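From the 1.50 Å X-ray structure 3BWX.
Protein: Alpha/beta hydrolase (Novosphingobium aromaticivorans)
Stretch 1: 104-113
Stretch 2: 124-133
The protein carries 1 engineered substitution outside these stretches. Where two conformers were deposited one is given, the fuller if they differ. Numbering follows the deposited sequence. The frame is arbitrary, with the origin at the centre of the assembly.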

# COMPACT_ATOMS: atom_id res chain seq x y z
N THR A 104 -2.29 1.68 1.44
CA THR A 104 -3.07 0.50 1.28
C THR A 104 -2.69 -0.55 2.29
O THR A 104 -1.54 -0.93 2.35
CB THR A 104 -2.94 -0.03 -0.13
OG1 THR A 104 -3.54 0.92 -1.02
CG2 THR A 104 -3.70 -1.38 -0.25
N SER A 105 -3.67 -1.00 3.07
CA SER A 105 -3.42 -2.11 4.00
C SER A 105 -2.28 -1.75 4.98
O SER A 105 -2.38 -0.76 5.70
CB SER A 105 -3.13 -3.39 3.20
OG SER A 105 -4.12 -3.54 2.20
N LEU A 106 -1.20 -2.54 5.02
CA LEU A 106 -0.05 -2.19 5.88
C LEU A 106 0.44 -0.76 5.62
O LEU A 106 0.82 -0.03 6.52
CB LEU A 106 1.12 -3.16 5.73
CG LEU A 106 2.35 -2.88 6.61
CD1 LEU A 106 2.00 -2.66 8.10
CD2 LEU A 106 3.33 -4.06 6.41
N GLY A 107 0.37 -0.34 4.38
CA GLY A 107 0.65 1.05 4.06
C GLY A 107 -0.23 2.06 4.76
O GLY A 107 0.21 3.13 5.08
N GLY A 108 -1.49 1.71 4.98
CA GLY A 108 -2.39 2.55 5.75
C GLY A 108 -1.98 2.55 7.22
O GLY A 108 -2.06 3.59 7.87
N LEU A 109 -1.61 1.40 7.77
CA LEU A 109 -1.06 1.36 9.12
C LEU A 109 0.17 2.27 9.25
O LEU A 109 0.33 3.04 10.20
CB LEU A 109 -0.71 -0.07 9.56
CG LEU A 109 0.13 -0.23 10.83
N LEU A 110 1.07 2.21 8.28
CA LEU A 110 2.28 3.05 8.30
C LEU A 110 1.91 4.53 8.21
O LEU A 110 2.55 5.42 8.78
CB LEU A 110 3.18 2.65 7.14
CG LEU A 110 3.85 1.28 7.40
CD1 LEU A 110 4.70 0.78 6.20
CD2 LEU A 110 4.70 1.26 8.67
N THR A 111 0.84 4.82 7.46
CA THR A 111 0.35 6.19 7.36
C THR A 111 -0.14 6.71 8.74
O THR A 111 0.19 7.80 9.16
CB THR A 111 -0.81 6.28 6.35
OG1 THR A 111 -0.33 6.01 5.04
CG2 THR A 111 -1.45 7.69 6.36
N MSE A 112 -0.84 5.86 9.48
CA MSE A 112 -1.22 6.24 10.86
C MSE A 112 -0.03 6.46 11.78
O MSE A 112 0.04 7.45 12.51
CB MSE A 112 -2.19 5.21 11.43
CG MSE A 112 -3.52 5.15 10.73
SE MSE A 112 -4.74 3.78 11.51
CE MSE A 112 -5.20 2.76 9.95
N LEU A 113 0.99 5.61 11.63
CA LEU A 113 2.19 5.67 12.42
C LEU A 113 3.00 6.94 12.09
O LEU A 113 3.50 7.65 12.98
CB LEU A 113 2.99 4.38 12.24
CG LEU A 113 2.35 3.20 12.98
CD1 LEU A 113 3.00 1.92 12.45
CD2 LEU A 113 2.46 3.37 14.54
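Stretch 2 (124-133) AAVLNDVGPE

Stretch 2 begins as an extended strand, 124-128, and continues as a loop through Glu 133. Its strand runs past helix 106-113 at a closest axial approach of 7.5 Å, with an angle of 144° between the N-to-C directions, so the two elements are roughly antiparallel but clearly oblique. Successive strand residues therefore meet the helix from its later turns back toward its start. The two stretches together bury 454 Å² of surface.

Ala 124, with phi/psi of -169/166, is fully extended and makes no contact. Ala 125 (-150/157) directs its CA-to-CB bond toward the helix, and its CB lies 4.2 Å from Thr 111 CG2, a methyl-to-methyl approach. Within the helix, Thr 111 OG1 donates a hydrogen bond to Gly 107 O at 2.9 Å, while its CG2 meets the alanine. Val 126 points sideways and keeps its side chain at least 7.1 Å away.

Leu 127 also leaves the backbone sideways, but its m,t rotamer (chi1 -71°, chi2 175°) brings the end of the side chain nearer. Leu 127 CD2 lies 3.3 Å from Gly 108 O and 4.3 Å from Thr 111 CB, and both of the leucine's methyls border CE of Met 112, a selenomethionine: Leu 127 CD1 at 3.7 Å and Leu 127 CD2 at 3.9 Å.

At Asn 128 the contact shifts from helix to the residues before it. Asn 128 and Thr 104 form a parallel beta bridge, CA to CA 4.6 Å, with both side chains on the same face of the sheet. There Asn 128 ND2 donates to Thr 104 OG1 at 2.9 Å and 165°. The backbone adds a second hydrogen bond, Ser 105 N to Asn 128 O, at 3.2 Å and 160°.

Asp 129 adopts positive phi (60/43) and ends the run of extended residues; its carboxylate is bonded elsewhere in the structure. Val 130 (-150/149) then points toward the helix start. Its CG1 lies 3.4 Å from Ser 105 O and 3.6 Å from Gly 108 CA. The absence of a side chain at Gly 108 is what permits this fit: an ideal CB there would stand 2.2 Å from Val 130 CG1, a clash, and 3.1 Å from Leu 127 CD2.

Beyond this point Met 112 supplies the remaining contacts. Its CE sits 4.0 Å from Gly 131 CA and 4.3 Å from Pro 132 N, so the methyl that touches Leu 127 also borders the loop backbone. Glu 133 is out of reach, its side chain no nearer than 9.2 Å.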

# COMPACT_ATOMS: atom_id res chain seq x y z
N ALA A 124 -3.13 15.74 3.89
CA ALA A 124 -4.36 14.97 3.75
C ALA A 124 -3.96 13.51 3.62
O ALA A 124 -2.76 13.21 3.35
CB ALA A 124 -5.18 15.46 2.54
N ALA A 125 -4.91 12.59 3.76
CA ALA A 125 -4.59 11.18 3.69
C ALA A 125 -5.78 10.36 3.14
O ALA A 125 -6.95 10.73 3.23
CB ALA A 125 -4.14 10.63 5.03
N VAL A 126 -5.41 9.20 2.63
CA VAL A 126 -6.31 8.19 2.15
C VAL A 126 -5.91 6.89 2.79
O VAL A 126 -4.75 6.51 2.66
CB VAL A 126 -6.22 8.05 0.61
CG1 VAL A 126 -7.18 6.90 0.13
CG2 VAL A 126 -6.52 9.37 -0.11
N LEU A 127 -6.84 6.22 3.46
CA LEU A 127 -6.64 4.87 4.00
C LEU A 127 -7.42 3.94 3.08
O LEU A 127 -8.64 4.06 2.95
CB LEU A 127 -7.13 4.71 5.44
CG LEU A 127 -6.35 5.39 6.57
CD1 LEU A 127 -7.11 5.20 7.90
CD2 LEU A 127 -4.90 4.83 6.64
N ASN A 128 -6.71 3.05 2.42
CA ASN A 128 -7.35 2.13 1.49
C ASN A 128 -7.50 0.76 2.12
O ASN A 128 -6.56 -0.03 2.23
CB ASN A 128 -6.59 2.05 0.21
CG ASN A 128 -7.21 1.12 -0.79
OD1 ASN A 128 -8.43 0.92 -0.81
ND2 ASN A 128 -6.39 0.58 -1.66
N ASP A 129 -8.72 0.53 2.56
CA ASP A 129 -9.20 -0.78 3.07
C ASP A 129 -8.41 -1.27 4.27
O ASP A 129 -8.01 -2.44 4.37
CB ASP A 129 -9.33 -1.85 1.97
CG ASP A 129 -10.39 -2.90 2.30
OD1 ASP A 129 -11.54 -2.50 2.36
OD2 ASP A 129 -10.07 -4.08 2.55
N VAL A 130 -8.15 -0.36 5.18
CA VAL A 130 -7.53 -0.72 6.42
C VAL A 130 -8.01 0.27 7.47
O VAL A 130 -8.29 1.43 7.17
CB VAL A 130 -6.02 -0.76 6.31
CG1 VAL A 130 -5.45 0.60 5.95
CG2 VAL A 130 -5.43 -1.40 7.55
N GLY A 131 -8.11 -0.21 8.70
CA GLY A 131 -8.54 0.59 9.83
C GLY A 131 -7.94 0.09 11.14
O GLY A 131 -7.19 -0.85 11.15
N PRO A 132 -8.27 0.77 12.25
CA PRO A 132 -7.70 0.42 13.56
C PRO A 132 -8.26 -0.87 14.16
O PRO A 132 -7.85 -1.23 15.25
CB PRO A 132 -8.08 1.61 14.42
CG PRO A 132 -9.38 2.14 13.80
CD PRO A 132 -9.18 1.93 12.34
N GLU A 133 -9.20 -1.50 13.48
CA GLU A 133 -9.67 -2.85 13.82
C GLU A 133 -9.53 -3.65 12.55
O GLU A 133 -10.08 -3.27 11.51
CB GLU A 133 -11.14 -2.86 14.26
CG GLU A 133 -11.37 -2.15 15.59
CD GLU A 133 -12.85 -1.89 15.95
OE1 GLU A 133 -13.73 -1.74 15.06
OE2 GLU A 133 -13.10 -1.76 17.17